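Local coordinates for globin protein (Ramazzottius varieornatus, PDB 5ZIQ) that binds heme as a hexacoordinated globin and may, like others of its family, bind oxygen, although its physiological role is not established, at residues S30-W35 and Q97-V102; K47-K52 and V135-T140; D93-D98 and D103-N108. All coordinates share one frame; numbering follows the deposited sequence.

Contact 1: S30-W35 and Q97-V102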
# COMPACT_ATOMS: atom_id res chain seq x y z
N SER A 30 4.15 17.86 -1.21
CA SER A 30 4.62 17.27 0.06
C SER A 30 4.62 15.74 -0.02
O SER A 30 5.56 15.07 0.43
CB SER A 30 3.78 17.75 1.25
OG SER A 30 3.99 19.13 1.49
N LEU A 31 3.55 15.17 -0.58
CA LEU A 31 3.46 13.73 -0.82
C LEU A 31 4.61 13.22 -1.70
O LEU A 31 5.30 12.28 -1.33
CB LEU A 31 2.10 13.36 -1.44
CG LEU A 31 2.02 11.91 -1.94
CD1 LEU A 31 1.98 10.91 -0.79
CD2 LEU A 31 0.84 11.70 -2.88
N VAL A 32 4.79 13.84 -2.87
CA VAL A 32 5.82 13.40 -3.81
C VAL A 32 7.22 13.48 -3.17
O VAL A 32 8.01 12.54 -3.32
CB VAL A 32 5.70 14.19 -5.14
CG1 VAL A 32 6.87 13.90 -6.08
CG2 VAL A 32 4.38 13.85 -5.82
N LYS A 33 7.53 14.58 -2.47
CA LYS A 33 8.85 14.71 -1.81
C LYS A 33 9.06 13.64 -0.75
O LYS A 33 10.13 13.03 -0.66
CB LYS A 33 9.03 16.05 -1.13
CG LYS A 33 9.39 17.25 -1.97
CD LYS A 33 9.98 18.33 -1.04
CE LYS A 33 9.01 18.81 0.06
NZ LYS A 33 9.43 20.10 0.69
N SER A 34 8.04 13.44 0.09
CA SER A 34 8.13 12.48 1.18
C SER A 34 8.26 11.05 0.65
O SER A 34 9.10 10.26 1.11
CB SER A 34 6.89 12.59 2.06
OG SER A 34 6.90 11.59 3.03
N TRP A 35 7.46 10.74 -0.36
CA TRP A 35 7.49 9.42 -0.95
C TRP A 35 8.83 9.13 -1.61
O TRP A 35 9.27 7.99 -1.59
CB TRP A 35 6.38 9.24 -1.99
CG TRP A 35 6.25 7.82 -2.40
CD1 TRP A 35 6.82 7.24 -3.49
CD2 TRP A 35 5.53 6.78 -1.71
NE1 TRP A 35 6.50 5.91 -3.53
CE2 TRP A 35 5.69 5.60 -2.46
CE3 TRP A 35 4.73 6.75 -0.55
CZ2 TRP A 35 5.10 4.38 -2.08
CZ3 TRP A 35 4.13 5.56 -0.18
CH2 TRP A 35 4.32 4.38 -0.93
N GLN A 97 3.81 7.98 -8.58
CA GLN A 97 4.34 8.31 -9.91
C GLN A 97 3.33 8.91 -10.85
O GLN A 97 3.68 9.75 -11.67
CB GLN A 97 4.89 7.08 -10.60
CG GLN A 97 6.22 6.61 -10.06
CD GLN A 97 6.63 5.34 -10.73
OE1 GLN A 97 6.90 5.31 -11.93
NE2 GLN A 97 6.65 4.27 -9.96
N ASP A 98 2.08 8.48 -10.71
CA ASP A 98 1.00 8.89 -11.60
C ASP A 98 0.09 9.94 -11.00
O ASP A 98 -1.08 10.12 -11.45
CB ASP A 98 0.21 7.65 -12.01
CG ASP A 98 1.01 6.72 -12.91
OD1 ASP A 98 1.97 7.17 -13.57
OD2 ASP A 98 0.66 5.53 -13.00
N SER A 99 0.59 10.67 -10.01
CA SER A 99 -0.22 11.70 -9.33
C SER A 99 -0.75 12.78 -10.28
O SER A 99 -1.79 13.37 -10.02
CB SER A 99 0.59 12.40 -8.23
OG SER A 99 0.92 11.52 -7.16
N ASP A 100 -0.03 13.03 -11.37
CA ASP A 100 -0.45 14.03 -12.35
C ASP A 100 -1.15 13.45 -13.57
O ASP A 100 -1.41 14.18 -14.54
CB ASP A 100 0.74 14.87 -12.82
CG ASP A 100 1.30 15.79 -11.75
OD1 ASP A 100 0.78 15.85 -10.63
OD2 ASP A 100 2.28 16.49 -12.05
N ASN A 101 -1.48 12.17 -13.50
CA ASN A 101 -2.28 11.52 -14.55
C ASN A 101 -3.37 10.69 -13.88
O ASN A 101 -3.27 9.47 -13.78
CB ASN A 101 -1.37 10.67 -15.45
CG ASN A 101 -2.06 10.16 -16.70
OD1 ASN A 101 -3.30 10.01 -16.79
ND2 ASN A 101 -1.24 9.85 -17.71
N VAL A 102 -4.43 11.38 -13.44
CA VAL A 102 -5.50 10.73 -12.72
C VAL A 102 -6.13 9.60 -13.54
O VAL A 102 -6.54 8.59 -12.97
CB VAL A 102 -6.55 11.75 -12.26
CG1 VAL A 102 -7.78 11.06 -11.68
CG2 VAL A 102 -5.93 12.70 -11.24
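A first torsion of 170° swings CG of Leu31 opposite its own amide nitrogen, and chi2 of 71° then sends CD2 toward the turn, where Ser99, with OG anti to its carbonyl carbon (chi1 -67°), presents its hydroxyl. Leu31 CD2 and Ser99 OG lie 4.3 Å apart. Val32, one residue further along the helix, brings CG2 to 4.4 Å from Ser99 OG, so two methyl groups border one oxygen in a loose approach, beyond van der Waals contact. The touch is light, burying 69 Å² in all. Serine suits this buried place because it is small and because its OG is bonded to the carbonyl oxygen of Val96, so the methyls of Leu31 and Val32 meet an oxygen already paired. The backbone around it forms a type I turn from Asp98 to Asn101, closed by Asn101 N to Asp98 O at 2.9 Å. Asn101 then serves as N-cap, its OD1 bonded to Ile104 N. Asp100 adds a salt bridge to Lys28, a second tie to helix 25-38. Helix 25-38, consistent with the globin A helix, lies beside the corner (probably E-F) joining helices 79-97 and 102-115, while Tyr154 and Trp157 of helix 148-170 also pack on Leu31.

Contact 2: K47-K52 and V135-T140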
# COMPACT_ATOMS: atom_id res chain seq x y z
N LYS A 47 7.97 -5.80 2.46
CA LYS A 47 8.17 -6.87 3.45
C LYS A 47 7.66 -6.43 4.82
O LYS A 47 6.93 -7.18 5.48
CB LYS A 47 9.64 -7.29 3.53
CG LYS A 47 10.16 -7.98 2.28
CD LYS A 47 11.65 -8.29 2.45
CE LYS A 47 12.25 -8.81 1.16
NZ LYS A 47 13.71 -9.10 1.29
N GLU A 48 8.01 -5.21 5.22
CA GLU A 48 7.55 -4.63 6.49
C GLU A 48 6.03 -4.61 6.56
O GLU A 48 5.44 -5.00 7.57
CB GLU A 48 8.11 -3.21 6.68
CG GLU A 48 9.58 -3.13 7.04
CD GLU A 48 10.04 -1.70 7.28
OE1 GLU A 48 11.12 -1.52 7.87
OE2 GLU A 48 9.32 -0.76 6.89
N MET A 49 5.39 -4.19 5.47
CA MET A 49 3.92 -4.09 5.42
C MET A 49 3.26 -5.42 5.65
O MET A 49 2.32 -5.50 6.47
CB MET A 49 3.46 -3.53 4.10
CG MET A 49 3.91 -2.10 3.91
SD MET A 49 3.58 -1.52 2.25
CE MET A 49 1.81 -1.67 2.37
N LEU A 50 3.70 -6.45 4.91
CA LEU A 50 3.08 -7.77 5.05
C LEU A 50 3.31 -8.38 6.41
O LEU A 50 2.38 -8.94 6.98
CB LEU A 50 3.51 -8.74 3.94
CG LEU A 50 2.99 -8.44 2.52
CD1 LEU A 50 3.45 -9.54 1.58
CD2 LEU A 50 1.49 -8.25 2.41
N LEU A 51 4.52 -8.26 6.95
CA LEU A 51 4.80 -8.74 8.30
C LEU A 51 3.91 -8.03 9.33
O LEU A 51 3.40 -8.69 10.25
CB LEU A 51 6.28 -8.64 8.66
CG LEU A 51 7.19 -9.51 7.79
CD1 LEU A 51 8.65 -9.25 8.11
CD2 LEU A 51 6.86 -11.01 7.82
N LYS A 52 3.67 -6.73 9.14
CA LYS A 52 2.78 -6.00 10.04
C LYS A 52 1.33 -6.49 9.89
O LYS A 52 0.63 -6.68 10.89
CB LYS A 52 2.88 -4.48 9.85
CG LYS A 52 2.10 -3.65 10.86
CD LYS A 52 2.65 -3.79 12.27
CE LYS A 52 2.18 -2.64 13.12
NZ LYS A 52 2.65 -2.78 14.52
N VAL A 135 0.98 2.78 6.64
CA VAL A 135 1.29 3.83 7.63
C VAL A 135 2.44 3.40 8.57
O VAL A 135 3.36 4.18 8.82
CB VAL A 135 0.03 4.24 8.42
CG1 VAL A 135 0.37 5.06 9.65
CG2 VAL A 135 -0.92 5.00 7.50
N PHE A 136 2.38 2.17 9.06
CA PHE A 136 3.46 1.63 9.89
C PHE A 136 4.81 1.71 9.19
O PHE A 136 5.80 2.14 9.79
CB PHE A 136 3.17 0.20 10.33
CG PHE A 136 4.29 -0.41 11.14
CD1 PHE A 136 4.53 0.01 12.45
CD2 PHE A 136 5.11 -1.38 10.57
CE1 PHE A 136 5.56 -0.56 13.18
CE2 PHE A 136 6.15 -1.95 11.31
CZ PHE A 136 6.38 -1.52 12.61
N ALA A 137 4.85 1.27 7.94
CA ALA A 137 6.11 1.30 7.19
C ALA A 137 6.58 2.73 6.98
O ALA A 137 7.77 3.01 7.09
CB ALA A 137 5.98 0.56 5.87
N LEU A 138 5.65 3.62 6.65
CA LEU A 138 5.97 5.06 6.52
C LEU A 138 6.54 5.65 7.81
O LEU A 138 7.58 6.28 7.78
CB LEU A 138 4.75 5.85 6.05
CG LEU A 138 4.36 5.65 4.58
CD1 LEU A 138 2.92 6.12 4.38
CD2 LEU A 138 5.32 6.39 3.65
N GLN A 139 5.86 5.42 8.94
CA GLN A 139 6.33 5.94 10.25
C GLN A 139 7.71 5.43 10.56
O GLN A 139 8.59 6.19 10.95
CB GLN A 139 5.44 5.44 11.37
CG GLN A 139 4.05 6.00 11.40
CD GLN A 139 3.23 5.47 12.56
OE1 GLN A 139 3.25 4.26 12.87
NE2 GLN A 139 2.51 6.36 13.21
N THR A 140 7.89 4.12 10.42
CA THR A 140 9.12 3.45 10.83
C THR A 140 10.29 3.90 9.96
O THR A 140 11.39 4.16 10.46
CB THR A 140 8.97 1.91 10.79
OG1 THR A 140 7.79 1.54 11.52
CG2 THR A 140 10.16 1.20 11.41
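Met49 and Ala137, with CA atoms 6.1 Å apart, mark the nearest backbone approach of segments 47-52 and 135-140, on helices 42-56 and 127-142; the axes of these short segments come within 8.9 Å and cross at 127°. Alanine suits this point because its side chain is a single methyl: CB of Ala137 meets CG of Met49 at 3.9 Å. Lys52 crosses the side chain of Phe136 at about a right angle, its chain bent at chi2 (66°) so that it runs over one ring face. CE stands 3.8 Å from the ring centroid in a CH-pi contact, and NZ 4.2 Å from it, 24° off the normal, in a cation-pi interaction. Thr140 OG1 sits over the centre of the opposite face while donating to Phe136 O at 2.7 Å; that carbonyl also accepts from Thr140 N, from the opposite face of its plane. A leucine in place of Phe136 would probably leave the Lys52 ammonium without its aromatic partner and its methylenes free to shift. The pair, probably the B and G helices of the globin fold, grades from an apolar crossing to a polar margin, where lysine contributes apolar methylenes and a charge the pi cloud may help stabilise.

Contact 3: D93-D98 and D103-N108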
# COMPACT_ATOMS: atom_id res chain seq x y z
N ASP A 93 3.46 2.91 -4.93
CA ASP A 93 4.52 3.65 -5.60
C ASP A 93 4.11 4.09 -7.01
O ASP A 93 4.39 5.23 -7.42
CB ASP A 93 5.81 2.81 -5.62
CG ASP A 93 6.94 3.53 -6.32
OD1 ASP A 93 7.51 4.47 -5.73
OD2 ASP A 93 7.21 3.16 -7.48
N GLN A 94 3.49 3.18 -7.75
CA GLN A 94 3.00 3.52 -9.09
C GLN A 94 1.96 4.62 -9.00
O GLN A 94 1.91 5.48 -9.86
CB GLN A 94 2.45 2.29 -9.80
CG GLN A 94 2.32 2.49 -11.29
CD GLN A 94 1.87 1.26 -12.03
OE1 GLN A 94 1.50 0.24 -11.44
NE2 GLN A 94 1.93 1.33 -13.36
N ALA A 95 1.12 4.57 -7.95
CA ALA A 95 0.16 5.65 -7.73
C ALA A 95 0.82 7.03 -7.54
O ALA A 95 0.43 8.00 -8.18
CB ALA A 95 -0.75 5.31 -6.55
N VAL A 96 1.86 7.10 -6.70
CA VAL A 96 2.55 8.38 -6.51
C VAL A 96 3.16 8.88 -7.82
O VAL A 96 3.02 10.07 -8.14
CB VAL A 96 3.63 8.32 -5.40
CG1 VAL A 96 4.37 9.65 -5.29
CG2 VAL A 96 2.99 7.97 -4.05
N GLN A 97 3.81 7.98 -8.58
CA GLN A 97 4.34 8.31 -9.91
C GLN A 97 3.33 8.91 -10.85
O GLN A 97 3.68 9.75 -11.67
CB GLN A 97 4.89 7.08 -10.60
CG GLN A 97 6.22 6.61 -10.06
CD GLN A 97 6.63 5.34 -10.73
OE1 GLN A 97 6.90 5.31 -11.93
NE2 GLN A 97 6.65 4.27 -9.96
N ASP A 98 2.08 8.48 -10.71
CA ASP A 98 1.00 8.89 -11.60
C ASP A 98 0.09 9.94 -11.00
O ASP A 98 -1.08 10.12 -11.45
CB ASP A 98 0.21 7.65 -12.01
CG ASP A 98 1.01 6.72 -12.91
OD1 ASP A 98 1.97 7.17 -13.57
OD2 ASP A 98 0.66 5.53 -13.00
N ASP A 103 -6.27 9.78 -14.85
CA ASP A 103 -6.97 8.74 -15.61
C ASP A 103 -6.28 7.39 -15.52
O ASP A 103 -6.90 6.35 -15.28
CB ASP A 103 -7.18 9.18 -17.05
CG ASP A 103 -8.12 10.36 -17.10
OD1 ASP A 103 -9.31 10.15 -16.88
OD2 ASP A 103 -7.66 11.49 -17.26
N ILE A 104 -4.95 7.43 -15.64
CA ILE A 104 -4.06 6.25 -15.52
C ILE A 104 -4.02 5.69 -14.09
O ILE A 104 -4.11 4.48 -13.89
CB ILE A 104 -2.62 6.59 -15.98
CG1 ILE A 104 -2.56 6.73 -17.51
CG2 ILE A 104 -1.64 5.54 -15.51
CD1 ILE A 104 -1.14 6.87 -18.03
N LEU A 105 -3.93 6.59 -13.12
CA LEU A 105 -3.98 6.27 -11.68
C LEU A 105 -5.25 5.49 -11.37
O LEU A 105 -5.21 4.43 -10.72
CB LEU A 105 -3.90 7.59 -10.90
CG LEU A 105 -4.06 7.66 -9.39
CD1 LEU A 105 -2.99 6.84 -8.73
CD2 LEU A 105 -3.87 9.12 -9.03
N LEU A 106 -6.38 5.95 -11.93
CA LEU A 106 -7.65 5.24 -11.72
C LEU A 106 -7.67 3.85 -12.35
O LEU A 106 -8.12 2.90 -11.72
CB LEU A 106 -8.83 6.08 -12.20
CG LEU A 106 -9.09 7.39 -11.45
CD1 LEU A 106 -10.13 8.21 -12.21
CD2 LEU A 106 -9.53 7.16 -10.01
N THR A 107 -7.17 3.73 -13.58
CA THR A 107 -7.05 2.43 -14.27
C THR A 107 -6.23 1.46 -13.40
O THR A 107 -6.64 0.31 -13.15
CB THR A 107 -6.38 2.64 -15.64
OG1 THR A 107 -7.26 3.40 -16.47
CG2 THR A 107 -6.04 1.28 -16.32
N ASN A 108 -5.11 1.95 -12.89
CA ASN A 108 -4.19 1.08 -12.15
C ASN A 108 -4.77 0.64 -10.82
O ASN A 108 -4.69 -0.55 -10.48
CB ASN A 108 -2.84 1.79 -11.94
CG ASN A 108 -2.06 1.93 -13.23
OD1 ASN A 108 -2.25 1.17 -14.18
ND2 ASN A 108 -1.18 2.93 -13.28
O HOH W 1 -0.98 4.34 -10.75
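Ala95 and Leu105 make the apolar heart of this contact, CB of Ala95 lying 3.5 Å from Leu105 CD1, tighter than usual for two carbons. The small alanine lets the leucine come this close, and Leu105 also lays its CB 3.8 Å from the carbonyl oxygen of Asp98. On the more polar side, water 1 bridges Asp98 and Asn108: it donates to Asp98 OD2 at 3.0 Å and accepts from Asn108 ND2 at 2.9 Å. Asparagine and aspartate suit these posts because the amide offers N-H groups and the carboxylate only acceptors, so one water can serve both. Gln94, with CG opposite its amide nitrogen (chi1 -163°) and an extended chain, reaches across to lay its amide on that of Asn108, the planes 28° apart. NE2 of Gln94 and ND2 of Asn108, 3.5 Å apart, are both donors and do not bond to each other. One shell out, N of Asp98 makes weak bonds to the carbonyls of Gln94 and Ala95. Helices 79-97 and 102-115 are here joined as a helical hairpin, probably corresponding to the E-F corner of globins, with Trp157 and Trp160 of helix 148-170 packed against Ala95 and Leu105 respectively.

In the fold
Contacts 1 and 3 adjoin, their centres 9 Å apart, and share Gln97 and Asp98; Trp35 reinforces the link, its NE1 2.8 Å from Asp93 OD1 in a probable hydrogen bond. Contact 2 is centred 20 Å from contact 1, yet Trp35 CZ3 touches Leu138 CD2 at 4.1 Å. Contacts 2 and 3, on opposite sides of the chain's centre, do not touch: their centres are 21 Å and their nearest atoms about 8 Å apart. Helix 79-97 carries the axial ligand His88, and His116, the other, directly follows helix 102-115. The side chains of Met49, Ala95 and Leu31 lie about 7, 8 and 13 Å from the heme, and that of Met49 about 5 Å from that of His88.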